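Local coordinates for single-stranded DNA-binding protein DdrB (Deinococcus radiodurans, PDB 4HQB) that binds single-stranded DNA as a pentameric assembly and probably serves in the response of the bacterium to DNA damage, at residues L99-A104 / I134-K139; R89-V94 / A104-R109. All blocks are in the same frame, centred on the assembly; numbering follows the deposited sequence.

Contact 1 of 2, residues L99-A104 / I134-K139; sequences LKLPAA and IFRGGK. With nucleotides of chain G.
Ala104 and Arg136 bring the backbones nearest, their CA atoms 4.7 Å apart, and the segments then splay, with end-to-end directions 128° apart and Pro102 6.5 Å from Gly137, CA to CA. A water joins the backbones where they part, giving a hydrogen to Ala103 O and accepting one from Gly137 N at 2.7 Å. Ala104 CB sits close against Phe135 O and Arg136 CB, where a methyl fits the short spacing. The aliphatic part of Arg136 passes Ala103 O and crosses the Pro102 ring at about a right angle, CG to CG 3.8 Å. A bend at chi3 (60°) turns the guanidinium toward the DNA, with Leu101 CD2 over one face and the phosphate of DT3 of chain G at its edge. Arg136 NH2 donates to OP2 of DT3 of chain G at 2.9 Å, nearly straight at 163°. Leu101 divides its methyls between two bases, both of chain G: CD1 lies 3.5 Å from C5 of DT4 and CD2 3.6 Å from C5 of DT3. Leu99 does likewise, CD1 against the DT3 base and CD2 against the sugar and base of DT4. Were Arg136 an alanine, the DT3 phosphate would probably lose its charged donor, and Leu101 CD2 the flat group it lies against. Apolar branches against thymine and a cation against phosphate suit single-stranded DNA, whose bases are open to such packing.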
loop_
_atom_site.group_PDB
_atom_site.type_symbol
_atom_site.label_atom_id
_atom_site.label_comp_id
_atom_site.label_asym_id
_atom_site.label_seq_id
_atom_site.Cartn_x
_atom_site.Cartn_y
_atom_site.Cartn_z
ATOM N N LEU A 99 27.348 -19.938 11.103
ATOM C CA LEU A 99 26.903 -19.419 9.816
ATOM C C LEU A 99 28.046 -19.476 8.827
ATOM O O LEU A 99 29.083 -18.857 9.039
ATOM C CB LEU A 99 26.378 -17.986 9.931
ATOM C CG LEU A 99 25.763 -17.433 8.637
ATOM C CD1 LEU A 99 24.498 -18.202 8.288
ATOM C CD2 LEU A 99 25.481 -15.953 8.747
ATOM N N LYS A 100 27.861 -20.248 7.765
ATOM C CA LYS A 100 28.800 -20.277 6.652
ATOM C C LYS A 100 28.014 -19.977 5.381
ATOM O O LYS A 100 27.028 -20.649 5.096
ATOM C CB LYS A 100 29.508 -21.645 6.559
ATOM C CG LYS A 100 30.246 -22.018 7.829
ATOM C CD LYS A 100 30.942 -23.396 7.726
ATOM N N LEU A 101 28.428 -18.935 4.665
ATOM C CA LEU A 101 27.851 -18.563 3.370
ATOM C C LEU A 101 28.972 -18.416 2.361
ATOM O O LEU A 101 30.066 -17.994 2.719
ATOM C CB LEU A 101 27.093 -17.233 3.463
ATOM C CG LEU A 101 25.928 -17.166 4.457
ATOM C CD1 LEU A 101 25.436 -15.728 4.638
ATOM C CD2 LEU A 101 24.791 -18.085 4.042
ATOM N N PRO A 102 28.712 -18.785 1.096
ATOM C CA PRO A 102 29.678 -18.522 0.014
ATOM C C PRO A 102 29.739 -17.024 -0.247
ATOM O O PRO A 102 28.921 -16.288 0.317
ATOM C CB PRO A 102 29.068 -19.230 -1.195
ATOM C CG PRO A 102 27.575 -19.325 -0.872
ATOM C CD PRO A 102 27.490 -19.466 0.621
ATOM N N ALA A 103 30.701 -16.576 -1.057
ATOM C CA ALA A 103 30.790 -15.176 -1.452
ATOM C C ALA A 103 29.574 -14.794 -2.325
ATOM O O ALA A 103 28.783 -15.653 -2.740
ATOM C CB ALA A 103 32.172 -14.863 -2.158
ATOM N N ALA A 104 29.395 -13.506 -2.577
ATOM C CA ALA A 104 28.217 -13.065 -3.314
ATOM C C ALA A 104 28.491 -11.841 -4.140
ATOM O O ALA A 104 29.447 -11.117 -3.889
ATOM C CB ALA A 104 27.060 -12.810 -2.372
ATOM N N ILE A 134 21.007 -9.489 -4.730
ATOM C CA ILE A 134 22.123 -10.225 -4.171
ATOM C C ILE A 134 22.166 -11.574 -4.835
ATOM O O ILE A 134 21.220 -12.336 -4.740
ATOM C CB ILE A 134 22.016 -10.377 -2.642
ATOM C CG1 ILE A 134 21.946 -8.989 -2.004
ATOM C CG2 ILE A 134 23.217 -11.199 -2.090
ATOM C CD1 ILE A 134 22.026 -8.980 -0.510
ATOM N N PHE A 135 23.270 -11.846 -5.522
ATOM C CA PHE A 135 23.475 -13.115 -6.188
ATOM C C PHE A 135 24.395 -13.995 -5.312
ATOM O O PHE A 135 25.563 -13.669 -5.109
ATOM C CB PHE A 135 24.035 -12.887 -7.604
ATOM C CG PHE A 135 23.068 -12.158 -8.540
ATOM C CD1 PHE A 135 22.994 -10.769 -8.549
ATOM C CD2 PHE A 135 22.245 -12.866 -9.410
ATOM C CE1 PHE A 135 22.116 -10.101 -9.400
ATOM C CE2 PHE A 135 21.361 -12.212 -10.259
ATOM C CZ PHE A 135 21.288 -10.829 -10.250
ATOM N N ARG A 136 23.837 -15.085 -4.775
ATOM C CA ARG A 136 24.562 -16.011 -3.894
ATOM C C ARG A 136 24.038 -17.455 -3.966
ATOM O O ARG A 136 22.826 -17.689 -3.922
ATOM C CB ARG A 136 24.490 -15.539 -2.438
ATOM C CG ARG A 136 25.520 -16.189 -1.533
ATOM C CD ARG A 136 25.369 -15.712 -0.084
ATOM N NE ARG A 136 24.042 -16.070 0.398
ATOM C CZ ARG A 136 23.146 -15.216 0.886
ATOM N NH1 ARG A 136 23.441 -13.925 1.012
ATOM N NH2 ARG A 136 21.953 -15.666 1.262
ATOM N N GLY A 137 24.966 -18.410 -4.033
ATOM C CA GLY A 137 24.667 -19.836 -3.949
ATOM C C GLY A 137 23.562 -20.286 -4.904
ATOM O O GLY A 137 23.411 -19.745 -6.016
ATOM N N GLY A 138 22.788 -21.279 -4.457
ATOM C CA GLY A 138 21.648 -21.777 -5.194
ATOM C C GLY A 138 22.004 -22.502 -6.471
ATOM O O GLY A 138 23.133 -22.912 -6.703
ATOM N N LYS A 139 21.009 -22.666 -7.320
ATOM C CA LYS A 139 21.225 -23.345 -8.575
ATOM C C LYS A 139 20.558 -22.551 -9.686
ATOM O O LYS A 139 19.378 -22.168 -9.569
ATOM C CB LYS A 139 20.632 -24.742 -8.528
ATOM C CG LYS A 139 20.675 -25.441 -9.878
ATOM C CD LYS A 139 19.934 -26.770 -9.827
ATOM C CE LYS A 139 20.020 -27.492 -11.161
ATOM N NZ LYS A 139 19.032 -28.598 -11.214
ATOM P P DT G 1 25.364 -28.833 -4.566
ATOM O OP1 DT G 1 24.705 -30.119 -4.260
ATOM O OP2 DT G 1 26.550 -28.399 -3.801
ATOM O "O5'" DT G 1 24.231 -27.668 -4.525
ATOM C "C5'" DT G 1 24.332 -26.292 -4.970
ATOM C "C4'" DT G 1 22.990 -25.613 -4.666
ATOM O "O4'" DT G 1 22.074 -26.061 -5.715
ATOM C "C3'" DT G 1 22.386 -26.131 -3.352
ATOM O "O3'" DT G 1 22.289 -25.424 -2.052
ATOM C "C2'" DT G 1 21.009 -26.723 -3.671
ATOM C "C1'" DT G 1 20.831 -26.477 -5.161
ATOM N N1 DT G 1 20.335 -27.709 -5.816
ATOM C C2 DT G 1 19.084 -27.655 -6.396
ATOM O O2 DT G 1 18.399 -26.645 -6.406
ATOM N N3 DT G 1 18.679 -28.819 -6.983
ATOM C C4 DT G 1 19.397 -29.999 -7.024
ATOM O O4 DT G 1 18.956 -30.997 -7.579
ATOM C C5 DT G 1 20.696 -29.995 -6.389
ATOM C C7 DT G 1 21.530 -31.260 -6.381
ATOM C C6 DT G 1 21.109 -28.857 -5.814
ATOM P P DT G 3 19.728 -18.684 1.049
ATOM O OP1 DT G 3 18.528 -18.545 0.203
ATOM O OP2 DT G 3 21.066 -18.347 0.539
ATOM O "O5'" DT G 3 19.509 -17.808 2.371
ATOM C "C5'" DT G 3 18.236 -17.764 2.940
ATOM C "C4'" DT G 3 18.368 -17.565 4.438
ATOM O "O4'" DT G 3 19.006 -18.715 5.068
ATOM C "C3'" DT G 3 19.186 -16.336 4.825
ATOM O "O3'" DT G 3 18.479 -15.766 5.906
ATOM C "C2'" DT G 3 20.540 -16.925 5.255
ATOM C "C1'" DT G 3 20.078 -18.255 5.870
ATOM N N1 DT G 3 21.107 -19.321 5.920
ATOM C C2 DT G 3 21.498 -19.802 7.166
ATOM O O2 DT G 3 21.077 -19.405 8.237
ATOM N N3 DT G 3 22.437 -20.785 7.127
ATOM C C4 DT G 3 23.020 -21.325 6.011
ATOM O O4 DT G 3 23.863 -22.194 6.102
ATOM C C5 DT G 3 22.583 -20.804 4.742
ATOM C C7 DT G 3 23.206 -21.374 3.493
ATOM C C6 DT G 3 21.650 -19.821 4.743
ATOM P P DT G 4 18.878 -14.328 6.496
ATOM O OP1 DT G 4 17.751 -13.964 7.379
ATOM O OP2 DT G 4 19.283 -13.423 5.395
ATOM O "O5'" DT G 4 20.199 -14.600 7.367
ATOM C "C5'" DT G 4 20.147 -15.379 8.574
ATOM C "C4'" DT G 4 21.200 -14.933 9.575
ATOM O "O4'" DT G 4 22.467 -14.726 8.899
ATOM C "C3'" DT G 4 20.907 -13.606 10.262
ATOM O "O3'" DT G 4 21.384 -13.670 11.601
ATOM C "C2'" DT G 4 21.709 -12.605 9.424
ATOM C "C1'" DT G 4 22.963 -13.426 9.176
ATOM N N1 DT G 4 23.783 -13.010 8.001
ATOM C C2 DT G 4 25.100 -12.591 8.151
ATOM O O2 DT G 4 25.644 -12.522 9.229
ATOM N N3 DT G 4 25.759 -12.248 6.990
ATOM C C4 DT G 4 25.228 -12.276 5.708
ATOM O O4 DT G 4 25.880 -11.940 4.718
ATOM C C5 DT G 4 23.846 -12.728 5.627
ATOM C C7 DT G 4 23.128 -12.822 4.319
ATOM C C6 DT G 4 23.207 -13.070 6.756
HETATM O O HOH W 1 27.571 -17.767 -4.301
#

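Contact 2 of 2, residues R89-V94 / A104-R109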
loop_
_atom_site.group_PDB
_atom_site.type_symbol
_atom_site.label_atom_id
_atom_site.label_comp_id
_atom_site.label_asym_id
_atom_site.label_seq_id
_atom_site.Cartn_x
_atom_site.Cartn_y
_atom_site.Cartn_z
ATOM N N ARG A 89 29.059 -4.963 -6.555
ATOM C CA ARG A 89 30.016 -5.107 -5.468
ATOM C C ARG A 89 30.186 -6.559 -5.055
ATOM O O ARG A 89 29.258 -7.373 -5.203
ATOM C CB ARG A 89 29.583 -4.270 -4.262
ATOM C CG ARG A 89 29.105 -2.891 -4.665
ATOM C CD ARG A 89 28.889 -1.973 -3.501
ATOM N NE ARG A 89 28.129 -0.785 -3.887
ATOM C CZ ARG A 89 28.676 0.371 -4.262
ATOM N NH1 ARG A 89 29.993 0.506 -4.308
ATOM N NH2 ARG A 89 27.904 1.398 -4.596
ATOM N N GLU A 90 31.382 -6.870 -4.558
ATOM C CA GLU A 90 31.729 -8.208 -4.114
ATOM C C GLU A 90 31.493 -8.329 -2.624
ATOM O O GLU A 90 31.846 -7.437 -1.850
ATOM C CB GLU A 90 33.204 -8.508 -4.419
ATOM C CG GLU A 90 33.506 -8.702 -5.903
ATOM C CD GLU A 90 34.992 -8.739 -6.180
ATOM O OE1 GLU A 90 35.783 -8.908 -5.220
ATOM O OE2 GLU A 90 35.368 -8.591 -7.359
ATOM N N LEU A 91 30.862 -9.418 -2.223
ATOM C CA LEU A 91 30.711 -9.705 -0.809
ATOM C C LEU A 91 31.564 -10.930 -0.507
ATOM O O LEU A 91 31.445 -11.953 -1.187
ATOM C CB LEU A 91 29.247 -10.005 -0.450
ATOM C CG LEU A 91 28.270 -8.916 0.017
ATOM C CD1 LEU A 91 26.899 -9.517 0.409
ATOM C CD2 LEU A 91 28.840 -8.123 1.177
ATOM N N GLU A 92 32.413 -10.843 0.509
ATOM C CA GLU A 92 33.212 -12.004 0.884
ATOM C C GLU A 92 32.334 -13.088 1.514
ATOM O O GLU A 92 31.260 -12.801 2.044
ATOM C CB GLU A 92 34.369 -11.617 1.829
ATOM N N ALA A 93 32.795 -14.332 1.427
ATOM C CA ALA A 93 32.184 -15.444 2.146
ATOM C C ALA A 93 32.096 -15.114 3.629
ATOM O O ALA A 93 32.892 -14.332 4.142
ATOM C CB ALA A 93 32.989 -16.731 1.936
ATOM N N VAL A 94 31.111 -15.699 4.306
ATOM C CA VAL A 94 30.983 -15.558 5.748
ATOM C C VAL A 94 31.512 -16.842 6.400
ATOM O O VAL A 94 31.203 -17.943 5.944
ATOM C CB VAL A 94 29.514 -15.280 6.157
ATOM C CG1 VAL A 94 29.343 -15.314 7.666
ATOM C CG2 VAL A 94 29.057 -13.943 5.602
ATOM N N ALA A 104 29.395 -13.506 -2.577
ATOM C CA ALA A 104 28.217 -13.065 -3.314
ATOM C C ALA A 104 28.491 -11.841 -4.140
ATOM O O ALA A 104 29.447 -11.117 -3.889
ATOM C CB ALA A 104 27.060 -12.810 -2.372
ATOM N N ILE A 105 27.645 -11.643 -5.146
ATOM C CA ILE A 105 27.586 -10.392 -5.870
ATOM C C ILE A 105 26.382 -9.556 -5.423
ATOM O O ILE A 105 25.219 -9.999 -5.457
ATOM C CB ILE A 105 27.557 -10.596 -7.391
ATOM C CG1 ILE A 105 28.809 -11.351 -7.837
ATOM C CG2 ILE A 105 27.497 -9.233 -8.094
ATOM C CD1 ILE A 105 30.121 -10.523 -7.630
ATOM N N LYS A 106 26.688 -8.342 -4.991
ATOM C CA LYS A 106 25.690 -7.435 -4.494
ATOM C C LYS A 106 25.589 -6.207 -5.384
ATOM O O LYS A 106 26.587 -5.551 -5.682
ATOM C CB LYS A 106 26.002 -7.018 -3.057
ATOM C CG LYS A 106 25.042 -5.968 -2.513
ATOM C CD LYS A 106 25.208 -5.737 -1.006
ATOM C CE LYS A 106 26.417 -4.878 -0.715
ATOM N NZ LYS A 106 26.293 -4.178 0.601
ATOM N N TYR A 107 24.377 -5.906 -5.830
ATOM C CA TYR A 107 24.136 -4.652 -6.509
ATOM C C TYR A 107 23.473 -3.680 -5.520
ATOM O O TYR A 107 22.366 -3.956 -5.004
ATOM C CB TYR A 107 23.249 -4.881 -7.724
ATOM C CG TYR A 107 23.951 -5.522 -8.895
ATOM C CD1 TYR A 107 24.113 -6.898 -8.955
ATOM C CD2 TYR A 107 24.437 -4.752 -9.952
ATOM C CE1 TYR A 107 24.738 -7.496 -10.024
ATOM C CE2 TYR A 107 25.084 -5.351 -11.042
ATOM C CZ TYR A 107 25.227 -6.715 -11.067
ATOM O OH TYR A 107 25.852 -7.335 -12.118
ATOM N N SER A 108 24.140 -2.556 -5.247
ATOM C CA SER A 108 23.646 -1.630 -4.218
ATOM C C SER A 108 24.093 -0.189 -4.396
ATOM O O SER A 108 24.897 0.120 -5.282
ATOM C CB SER A 108 24.065 -2.103 -2.827
ATOM O OG SER A 108 25.458 -2.158 -2.745
ATOM N N ARG A 109 23.562 0.687 -3.542
ATOM C CA ARG A 109 23.828 2.125 -3.611
ATOM C C ARG A 109 23.687 2.708 -2.216
ATOM O O ARG A 109 23.086 2.067 -1.338
ATOM C CB ARG A 109 22.801 2.820 -4.528
ATOM C CG ARG A 109 21.396 2.811 -3.964
ATOM C CD ARG A 109 20.434 3.579 -4.864
ATOM N NE ARG A 109 19.038 3.403 -4.456
ATOM C CZ ARG A 109 18.439 4.143 -3.529
ATOM N NH1 ARG A 109 19.132 5.084 -2.885
ATOM N NH2 ARG A 109 17.156 3.937 -3.232
#
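Four backbone hydrogen bonds join Arg89 to Lys106 and Leu91 to Ala104, both hydrogen-bonded pairs of an antiparallel arrangement, with Glu90 and Ile105 as the non-hydrogen-bonded pair between them. The bonds are short: Arg89 N reaches Lys106 O at 2.7 Å, and Lys106 N returns to Arg89 O at 2.8 Å, almost straight at 173°. In this tight part Leu91 CB packs on Ala104 CB at 4.0 Å, the small alanine letting leucine lie close, while Ile105 CA approaches Arg89 O in a CA-H...O contact. Lys106 keeps its CB near Leu91 CG and turns its amine to Tyr129 in a cation-pi contact. The looser side belongs to the exposed Glu90 and Arg89. Glu90 CG merely brushes Ile105 CD1 at 4.2 Å, and its carboxylate suits a surface position. Arg89, with CG anti to its carbonyl carbon (chi1 -44°) and the chain extended as far as NE, runs along the neighbouring strand to Ser108, whose OG lies at the edge of the guanidinium. Arg89 NH2 makes a weak hydrogen bond of 3.3 Å to Ser108 O. The pieces 89-91 and 104-109, 138° apart in direction, belong to consecutive antiparallel strands, 84-96 and 99-110, which form a twisted beta hairpin.

How the contacts relate
Both contacts use strand 99-110, but on different neighbours: contact 2 pairs it with strand 84-96 inside the hairpin, whereas contact 1 faces strand 129-135 and the loop that follows. Phe135 N probably bonds Ile105 O at 2.7 Å, and Val94 N Leu101 O at 3.0 Å. The buried, shared Ala104 lies where the contacts join, while Glu90 and Arg89 of contact 2 and Pro102 of contact 1 are exposed. Contact 2 buries more surface, 438 against 268 Å², and rests on regular backbone pairing; contact 1 carries most of the DNA chemistry, contact 2 meeting DNA through Val94. The hairpin is part of the sheet, and its far end, with Val94, Leu99 and Leu101, meets the DNA.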